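Side-chain contacts in FAD-dependent oxidoreductase (Actinomadura kijaniata, PDB 3M9V), which probably uses a flavin cofactor to oxidise a dTDP-linked sugar in D-kijanose biosynthesis, as a member of the acyl-CoA dehydrogenase family: residues Arg93-Ala96 against Ser97-Leu100; Cys342-Leu345 against Ala346-Leu350; Asp379-Ala382 against Gly383-Met386; Phe385-Pro388 against Tyr389-Val392. All coordinates share one frame; numbering follows the deposited sequence.

Contact 1 (Arg93-Ala96 against Ser97-Leu100)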
loop_
_atom_site.group_PDB
_atom_site.type_symbol
_atom_site.label_atom_id
_atom_site.label_comp_id
_atom_site.label_asym_id
_atom_site.label_seq_id
_atom_site.Cartn_x
_atom_site.Cartn_y
_atom_site.Cartn_z
ATOM N N ARG A 93 19.648 -13.321 -11.150
ATOM C CA ARG A 93 18.662 -14.394 -11.085
ATOM C C ARG A 93 19.346 -15.663 -10.638
ATOM O O ARG A 93 18.693 -16.509 -10.066
ATOM C CB ARG A 93 18.040 -14.719 -12.446
ATOM C CG ARG A 93 17.205 -13.580 -12.899
ATOM C CD ARG A 93 16.802 -13.737 -14.337
ATOM N NE ARG A 93 16.074 -14.988 -14.477
ATOM C CZ ARG A 93 15.246 -15.208 -15.485
ATOM N NH1 ARG A 93 15.039 -14.265 -16.399
ATOM N NH2 ARG A 93 14.633 -16.374 -15.556
ATOM N N ALA A 94 20.641 -15.801 -10.906
ATOM C CA ALA A 94 21.406 -16.917 -10.351
ATOM C C ALA A 94 21.935 -16.696 -8.928
ATOM O O ALA A 94 21.818 -17.597 -8.086
ATOM C CB ALA A 94 22.518 -17.277 -11.316
ATOM N N ASP A 95 22.491 -15.514 -8.632
ATOM C CA ASP A 95 22.898 -15.259 -7.264
ATOM C C ASP A 95 23.155 -13.755 -7.166
ATOM O O ASP A 95 23.936 -13.175 -7.926
ATOM C CB ASP A 95 24.221 -15.992 -6.925
ATOM C CG ASP A 95 24.728 -15.631 -5.530
ATOM O OD1 ASP A 95 25.839 -15.077 -5.292
ATOM O OD2 ASP A 95 23.944 -15.935 -4.608
ATOM N N ALA A 96 22.466 -13.127 -6.235
ATOM C CA ALA A 96 22.489 -11.672 -6.153
ATOM C C ALA A 96 23.820 -11.166 -5.589
ATOM O O ALA A 96 24.271 -10.091 -6.001
ATOM C CB ALA A 96 21.359 -11.244 -5.218
ATOM N N SER A 97 24.401 -11.900 -4.639
ATOM C CA SER A 97 25.726 -11.532 -4.120
ATOM C C SER A 97 26.754 -11.490 -5.229
ATOM O O SER A 97 27.542 -10.553 -5.254
ATOM C CB SER A 97 26.297 -12.506 -3.076
ATOM O OG SER A 97 25.495 -12.447 -1.904
ATOM N N THR A 98 26.749 -12.475 -6.128
ATOM C CA THR A 98 27.745 -12.441 -7.201
ATOM C C THR A 98 27.534 -11.235 -8.109
ATOM O O THR A 98 28.480 -10.627 -8.612
ATOM C CB THR A 98 27.606 -13.718 -8.070
ATOM O OG1 THR A 98 27.863 -14.856 -7.240
ATOM C CG2 THR A 98 28.537 -13.719 -9.268
ATOM N N ALA A 99 26.268 -10.939 -8.397
ATOM C CA ALA A 99 25.959 -9.781 -9.229
ATOM C C ALA A 99 26.427 -8.486 -8.560
ATOM O O ALA A 99 26.868 -7.581 -9.261
ATOM C CB ALA A 99 24.438 -9.713 -9.529
ATOM N N LEU A 100 26.263 -8.366 -7.249
ATOM C CA LEU A 100 26.518 -7.113 -6.555
ATOM C C LEU A 100 28.040 -6.887 -6.614
ATOM O O LEU A 100 28.505 -5.779 -6.907
ATOM C CB LEU A 100 26.079 -7.223 -5.091
ATOM C CG LEU A 100 26.491 -6.021 -4.216
ATOM C CD1 LEU A 100 25.846 -4.802 -4.806
ATOM C CD2 LEU A 100 26.062 -6.140 -2.744
HETATM O O HOH W 1 23.287 -13.863 -2.826
#
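D95 and T98 meet through a single carboxylate oxygen, and this is where the contact is tightest. D95 OD1 takes the T98 hydroxyl at 2.8 Å from OG1, on the lone pair that faces away from OD2. The same oxygen also accepts the backbone N of T98 at 2.9 Å, but from above the carboxylate plane, 44° out of it. With CG set opposite the backbone N of D95 (chi1 175°), the carboxylate is carried forward over the start of the next helix, and the two side chains cross nearly at right angles. D95 is thus the N-cap of helix 96-118, at the bend where helix 81-94 gives way to it, and its carbonyl O continues the turn by accepting A99 N at 3.3 Å. With an alanine here, T98 N and OG1 would probably lose the acceptor that caps this helix end. The other carboxylate oxygen lies on the looser side, where a single water bridges: it sits 2.8 Å from D95 OD2 and accepts from S97 N at 2.9 Å. On this flank S97 OG turns to the backbone N of A221, whereas T98 and D95 pack on I38 of helix 35-48.

Contact 2 (Cys342-Leu345 against Ala346-Leu350); sequences CAKL and AVNRL
K344 and N348, one helical turn apart, lie with their side chains slanting across each other. K344 CB points away from the following turn, and the chain leaves it with CG opposite the backbone N (chi1 -173°). CG then comes 3.7 Å from N348 ND2. CD passes on to the carbonyl O of P388, while CE stays near the amide, 4.1 Å from N348 ND2. A bend at the last torsion (chi4 -85°) turns the ammonium, and NZ ends 3.3 Å from N348 ND2. Both of these nitrogens are donors, so they do not bond to each other. They share an acceptor instead: NZ bonds to the carbonyl O of G383, which N348 ND2 also reaches weakly, and NZ further bonds to the carbonyls of M386 and Y389. The backbone bonds of this turn include N348 N to K344 O at 2.9 Å and V347 N to A343 O at 2.8 Å. The arrangement is an i to i+4 pair on helix 329-362, in the helical C-terminal domain of the acyl-CoA dehydrogenase fold, where a lysine fastens the backbone of the loop that carries the FMN-binding residues F385 and Q387.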
loop_
_atom_site.group_PDB
_atom_site.type_symbol
_atom_site.label_atom_id
_atom_site.label_comp_id
_atom_site.label_asym_id
_atom_site.label_seq_id
_atom_site.Cartn_x
_atom_site.Cartn_y
_atom_site.Cartn_z
ATOM N N CYS A 342 14.803 8.822 -8.381
ATOM C CA CYS A 342 13.378 8.560 -8.559
ATOM C C CYS A 342 13.193 7.050 -8.747
ATOM O O CYS A 342 12.339 6.445 -8.110
ATOM C CB CYS A 342 12.861 9.255 -9.832
ATOM S SG CYS A 342 12.548 10.986 -9.453
ATOM N N ALA A 343 13.995 6.481 -9.637
ATOM C CA ALA A 343 13.893 5.045 -9.962
ATOM C C ALA A 343 14.300 4.149 -8.796
ATOM O O ALA A 343 13.681 3.112 -8.554
ATOM C CB ALA A 343 14.714 4.680 -11.216
ATOM N N LYS A 344 15.356 4.533 -8.085
ATOM C CA LYS A 344 15.827 3.777 -6.926
ATOM C C LYS A 344 14.784 3.646 -5.827
ATOM O O LYS A 344 14.575 2.569 -5.263
ATOM C CB LYS A 344 17.105 4.410 -6.327
ATOM C CG LYS A 344 17.734 3.552 -5.225
ATOM C CD LYS A 344 19.006 4.196 -4.626
ATOM C CE LYS A 344 19.903 3.187 -3.903
ATOM N NZ LYS A 344 19.342 3.090 -2.543
ATOM N N LEU A 345 14.108 4.741 -5.502
ATOM C CA LEU A 345 13.076 4.663 -4.480
ATOM C C LEU A 345 11.958 3.701 -4.899
ATOM O O LEU A 345 11.481 2.894 -4.097
ATOM C CB LEU A 345 12.541 6.062 -4.190
ATOM C CG LEU A 345 11.809 6.270 -2.860
ATOM C CD1 LEU A 345 12.033 7.730 -2.512
ATOM C CD2 LEU A 345 10.340 6.182 -3.172
ATOM N N ALA A 346 11.535 3.762 -6.156
ATOM C CA ALA A 346 10.511 2.848 -6.674
ATOM C C ALA A 346 11.038 1.430 -6.642
ATOM O O ALA A 346 10.339 0.530 -6.181
ATOM C CB ALA A 346 10.198 3.227 -8.099
ATOM N N VAL A 347 12.266 1.207 -7.115
ATOM C CA VAL A 347 12.818 -0.150 -7.086
ATOM C C VAL A 347 12.844 -0.778 -5.677
ATOM O O VAL A 347 12.486 -1.949 -5.493
ATOM C CB VAL A 347 14.237 -0.190 -7.673
ATOM C CG1 VAL A 347 14.906 -1.551 -7.365
ATOM C CG2 VAL A 347 14.129 0.041 -9.171
ATOM N N ASN A 348 13.292 -0.012 -4.683
ATOM C CA ASN A 348 13.401 -0.453 -3.304
ATOM C C ASN A 348 12.054 -0.670 -2.609
ATOM O O ASN A 348 11.986 -1.301 -1.560
ATOM C CB ASN A 348 14.181 0.587 -2.487
ATOM C CG ASN A 348 15.669 0.489 -2.728
ATOM O OD1 ASN A 348 16.102 -0.545 -3.208
ATOM N ND2 ASN A 348 16.451 1.529 -2.419
ATOM N N ARG A 349 10.968 -0.154 -3.160
ATOM C CA ARG A 349 9.659 -0.544 -2.658
ATOM C C ARG A 349 9.089 -1.678 -3.500
ATOM O O ARG A 349 8.582 -2.651 -2.943
ATOM C CB ARG A 349 8.684 0.636 -2.597
ATOM C CG ARG A 349 7.506 0.355 -1.676
ATOM C CD ARG A 349 6.940 1.622 -1.067
ATOM N NE ARG A 349 7.933 2.395 -0.325
ATOM C CZ ARG A 349 7.946 3.725 -0.306
ATOM N NH1 ARG A 349 8.868 4.385 0.377
ATOM N NH2 ARG A 349 7.021 4.392 -0.978
ATOM N N LEU A 350 9.190 -1.615 -4.820
ATOM C CA LEU A 350 8.565 -2.671 -5.604
ATOM C C LEU A 350 9.251 -4.023 -5.489
ATOM O O LEU A 350 8.569 -5.040 -5.369
ATOM C CB LEU A 350 8.457 -2.307 -7.077
ATOM C CG LEU A 350 7.505 -1.168 -7.457
ATOM C CD1 LEU A 350 7.720 -0.739 -8.901
ATOM C CD2 LEU A 350 6.077 -1.574 -7.182
#

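Contact 3 (Asp379-Ala382 against Gly383-Met386)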
loop_
_atom_site.group_PDB
_atom_site.type_symbol
_atom_site.label_atom_id
_atom_site.label_comp_id
_atom_site.label_asym_id
_atom_site.label_seq_id
_atom_site.Cartn_x
_atom_site.Cartn_y
_atom_site.Cartn_z
ATOM N N ASP A 379 18.176 -11.147 0.416
ATOM C CA ASP A 379 19.045 -10.369 -0.476
ATOM C C ASP A 379 18.325 -9.133 -1.016
ATOM O O ASP A 379 18.950 -8.103 -1.300
ATOM C CB ASP A 379 19.497 -11.163 -1.706
ATOM C CG ASP A 379 20.424 -12.288 -1.328
ATOM O OD1 ASP A 379 20.932 -12.287 -0.198
ATOM O OD2 ASP A 379 20.608 -13.177 -2.167
ATOM N N VAL A 380 17.015 -9.244 -1.210
ATOM C CA VAL A 380 16.322 -8.152 -1.913
ATOM C C VAL A 380 16.289 -6.868 -1.072
ATOM O O VAL A 380 16.040 -5.795 -1.637
ATOM C CB VAL A 380 14.889 -8.490 -2.414
ATOM C CG1 VAL A 380 13.914 -8.418 -1.259
ATOM C CG2 VAL A 380 14.424 -7.511 -3.520
ATOM N N GLN A 381 16.563 -6.962 0.230
ATOM C CA GLN A 381 16.505 -5.803 1.123
ATOM C C GLN A 381 17.743 -4.908 1.002
ATOM O O GLN A 381 17.686 -3.752 1.415
ATOM C CB GLN A 381 16.303 -6.211 2.592
ATOM C CG GLN A 381 15.206 -7.274 2.868
ATOM C CD GLN A 381 13.801 -6.776 2.560
ATOM O OE1 GLN A 381 13.533 -5.569 2.551
ATOM N NE2 GLN A 381 12.910 -7.705 2.234
ATOM N N ALA A 382 18.839 -5.408 0.430
ATOM C CA ALA A 382 20.128 -4.718 0.515
ATOM C C ALA A 382 20.114 -3.354 -0.190
ATOM O O ALA A 382 20.828 -2.461 0.234
ATOM C CB ALA A 382 21.191 -5.606 -0.121
ATOM N N GLY A 383 19.324 -3.160 -1.247
ATOM C CA GLY A 383 19.299 -1.904 -2.020
ATOM C C GLY A 383 18.935 -0.659 -1.219
ATOM O O GLY A 383 19.421 0.447 -1.503
ATOM N N ARG A 384 18.108 -0.887 -0.199
ATOM C CA ARG A 384 17.567 0.121 0.702
ATOM C C ARG A 384 18.674 0.820 1.474
ATOM O O ARG A 384 18.509 1.946 1.926
ATOM C CB ARG A 384 16.614 -0.531 1.727
ATOM C CG ARG A 384 15.367 -1.123 1.067
ATOM C CD ARG A 384 14.544 -2.010 1.992
ATOM N NE ARG A 384 14.067 -1.231 3.136
ATOM C CZ ARG A 384 13.336 -1.784 4.095
ATOM N NH1 ARG A 384 13.057 -3.079 3.999
ATOM N NH2 ARG A 384 12.907 -1.068 5.121
ATOM N N PHE A 385 19.793 0.131 1.650
ATOM C CA PHE A 385 20.805 0.606 2.581
ATOM C C PHE A 385 21.987 1.155 1.782
ATOM O O PHE A 385 22.797 1.866 2.365
ATOM C CB PHE A 385 21.187 -0.480 3.607
ATOM C CG PHE A 385 19.984 -1.000 4.333
ATOM C CD1 PHE A 385 19.243 -0.158 5.160
ATOM C CD2 PHE A 385 19.521 -2.283 4.077
ATOM C CE1 PHE A 385 18.090 -0.623 5.780
ATOM C CE2 PHE A 385 18.368 -2.759 4.686
ATOM C CZ PHE A 385 17.641 -1.917 5.533
ATOM N N MET A 386 22.062 0.871 0.483
ATOM C CA MET A 386 23.128 1.366 -0.390
ATOM C C MET A 386 23.090 2.863 -0.736
ATOM O O MET A 386 22.077 3.415 -1.162
ATOM C CB MET A 386 23.157 0.516 -1.658
ATOM C CG MET A 386 23.581 -0.938 -1.395
ATOM S SD MET A 386 23.635 -1.869 -2.964
ATOM C CE MET A 386 22.275 -1.286 -3.929
#
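Q381 and R384 pair within the loop that leads from helix 372-379 to helix 391-402, a segment that opens with a type I beta turn from D379 to A382 and contains F385, a residue seen to bind FMN. The two side chains run side by side in the same direction. R384 NH1 donates to Q381 OE1 at 2.9 Å, and the oxygen lies at the guanidinium edge, only 4° from its plane, although the amide and guanidinium planes are 73° apart. Q381 bends at its second torsion (chi2 -66°), which brings OE1 level with NH1, while its NE2 donates back to the carbonyl O of L377. The other terminal nitrogen of R384, NH2, reaches S356 O and S360 OG of the third subunit, tying the loop to that neighbour. A leucine in place of R384 would probably leave Q381 OE1 without this donor and remove both NH2 bonds to the third subunit. F385 N donates to A382 O at 3.1 Å, and R384 N bonds weakly to Q381 O. Q381 O also lies 3.5 Å from CE2 of the F385 ring, while R384 CB sits 4.0 Å above the plane of that ring, over its centre.

Contact 4 (Phe385-Pro388 against Tyr389-Val392); sequences FMQP and YAYV
P388 and Y389 are joined by a cis peptide, which brings their CA atoms to 2.9 Å. The bond between Q387 and P388 is cis as well, so the chain folds back sharply just ahead of A390, the N-cap residue of helix 391-402. The turn borders the active site: Q387 has been seen to bind FMN, which is absent from this chain, and about 7 Å separates the P388 side chain from the bound dTDP at their nearest atoms.

The clearest interaction is CH-pi. P388 CB lies over one face of the Y389 ring, 3.5 Å from its centroid and 23° off the ring normal. It is displaced toward the rim, with Y389 CD1 at 3.3 Å and CE1 at 3.4 Å. Y389 CG stands beside its own backbone N (chi1 -63°), and with the cis bond this swings the ring back against the proline. Beyond P388, the tyrosine ring meets that of F397, their planes about 45° apart, and also packs on L253.

The polar contacts join backbone atoms of the turn to the Q341 side chain. In a cis peptide the C=O and N-H lie on the same side, and here the Q341 amide meets both: its NE2 donates to P388 O and its OE1 accepts from Y389 N. The Q387 amide bends back toward A390, but its oxygen is modelled too close to Y389, so its placement is doubtful.

Between the two segments themselves no clear hydrogen bond forms. The chemistry therefore implies, as modelled, a turn with two successive cis peptides, the second unusual in not preceding a proline, shaped by a proline-aromatic contact and with P388 O and Y389 N paired by Q341 of helix 329-362.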
loop_
_atom_site.group_PDB
_atom_site.type_symbol
_atom_site.label_atom_id
_atom_site.label_comp_id
_atom_site.label_asym_id
_atom_site.label_seq_id
_atom_site.Cartn_x
_atom_site.Cartn_y
_atom_site.Cartn_z
ATOM N N PHE A 385 19.793 0.131 1.650
ATOM C CA PHE A 385 20.805 0.606 2.581
ATOM C C PHE A 385 21.987 1.155 1.782
ATOM O O PHE A 385 22.797 1.866 2.365
ATOM C CB PHE A 385 21.187 -0.480 3.607
ATOM C CG PHE A 385 19.984 -1.000 4.333
ATOM C CD1 PHE A 385 19.243 -0.158 5.160
ATOM C CD2 PHE A 385 19.521 -2.283 4.077
ATOM C CE1 PHE A 385 18.090 -0.623 5.780
ATOM C CE2 PHE A 385 18.368 -2.759 4.686
ATOM C CZ PHE A 385 17.641 -1.917 5.533
ATOM N N MET A 386 22.062 0.871 0.483
ATOM C CA MET A 386 23.128 1.366 -0.390
ATOM C C MET A 386 23.090 2.863 -0.736
ATOM O O MET A 386 22.077 3.415 -1.162
ATOM C CB MET A 386 23.157 0.516 -1.658
ATOM C CG MET A 386 23.581 -0.938 -1.395
ATOM S SD MET A 386 23.635 -1.869 -2.964
ATOM C CE MET A 386 22.275 -1.286 -3.929
ATOM N N GLN A 387 24.185 3.575 -0.509
ATOM C CA GLN A 387 24.170 5.003 -0.778
ATOM C C GLN A 387 24.800 5.120 -2.161
ATOM O O GLN A 387 25.640 4.296 -2.515
ATOM C CB GLN A 387 25.000 5.735 0.286
ATOM C CG GLN A 387 24.219 6.132 1.565
ATOM C CD GLN A 387 23.007 7.024 1.267
ATOM O OE1 GLN A 387 22.635 7.198 0.099
ATOM N NE2 GLN A 387 22.373 7.575 2.304
ATOM N N PRO A 388 24.403 6.120 -2.962
ATOM C CA PRO A 388 23.381 7.103 -2.649
ATOM C C PRO A 388 22.007 6.737 -3.216
ATOM O O PRO A 388 21.947 6.044 -4.221
ATOM C CB PRO A 388 23.922 8.348 -3.360
ATOM C CG PRO A 388 24.701 7.823 -4.537
ATOM C CD PRO A 388 25.069 6.397 -4.249
ATOM N N TYR A 389 20.910 7.172 -2.598
ATOM C CA TYR A 389 20.862 7.549 -1.191
ATOM C C TYR A 389 19.950 6.540 -0.511
ATOM O O TYR A 389 19.004 6.034 -1.125
ATOM C CB TYR A 389 20.239 8.938 -1.042
ATOM C CG TYR A 389 21.065 10.011 -1.722
ATOM C CD1 TYR A 389 22.359 10.332 -1.297
ATOM C CD2 TYR A 389 20.548 10.680 -2.820
ATOM C CE1 TYR A 389 23.118 11.308 -1.951
ATOM C CE2 TYR A 389 21.278 11.645 -3.461
ATOM C CZ TYR A 389 22.550 11.959 -3.041
ATOM O OH TYR A 389 23.153 12.941 -3.803
ATOM N N ALA A 390 20.198 6.275 0.764
ATOM C CA ALA A 390 19.223 5.519 1.541
ATOM C C ALA A 390 17.938 6.350 1.673
ATOM O O ALA A 390 17.991 7.578 1.532
ATOM C CB ALA A 390 19.806 5.192 2.922
ATOM N N TYR A 391 16.806 5.694 1.948
ATOM C CA TYR A 391 15.476 6.299 1.936
ATOM C C TYR A 391 15.398 7.681 2.584
ATOM O O TYR A 391 14.958 8.644 1.967
ATOM C CB TYR A 391 14.428 5.369 2.564
ATOM C CG TYR A 391 13.073 6.015 2.624
ATOM C CD1 TYR A 391 12.326 6.196 1.466
ATOM C CD2 TYR A 391 12.520 6.428 3.833
ATOM C CE1 TYR A 391 11.083 6.791 1.486
ATOM C CE2 TYR A 391 11.261 7.023 3.856
ATOM C CZ TYR A 391 10.543 7.187 2.690
ATOM O OH TYR A 391 9.304 7.794 2.651
ATOM N N VAL A 392 15.806 7.768 3.843
ATOM C CA VAL A 392 15.777 9.040 4.565
ATOM C C VAL A 392 16.519 10.191 3.888
ATOM O O VAL A 392 15.965 11.292 3.733
ATOM C CB VAL A 392 16.104 8.854 6.063
ATOM C CG1 VAL A 392 16.151 10.214 6.732
ATOM C CG2 VAL A 392 14.981 7.991 6.723
#

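Contacts 1 and 2 are buried and helical, contact 3 is partly buried, and contact 4 lies at the surface. Contact 1 belongs to the N-terminal domain and relies on a capping carboxylate; contact 2 is regular helix in the C-terminal domain. Contacts 3 and 4 share F385 and M386 on one loop, yet the first uses an amide-guanidinium bond and the second a proline against a ring. K344 of contact 2 joins them, its NZ reaching carbonyls of both. Contact 1 touches that loop more simply, through packing of L100 on M386 and of A96 on D379. Contacts 3 and 4 both face the third subunit, and contacts 2 and 4 reach the second.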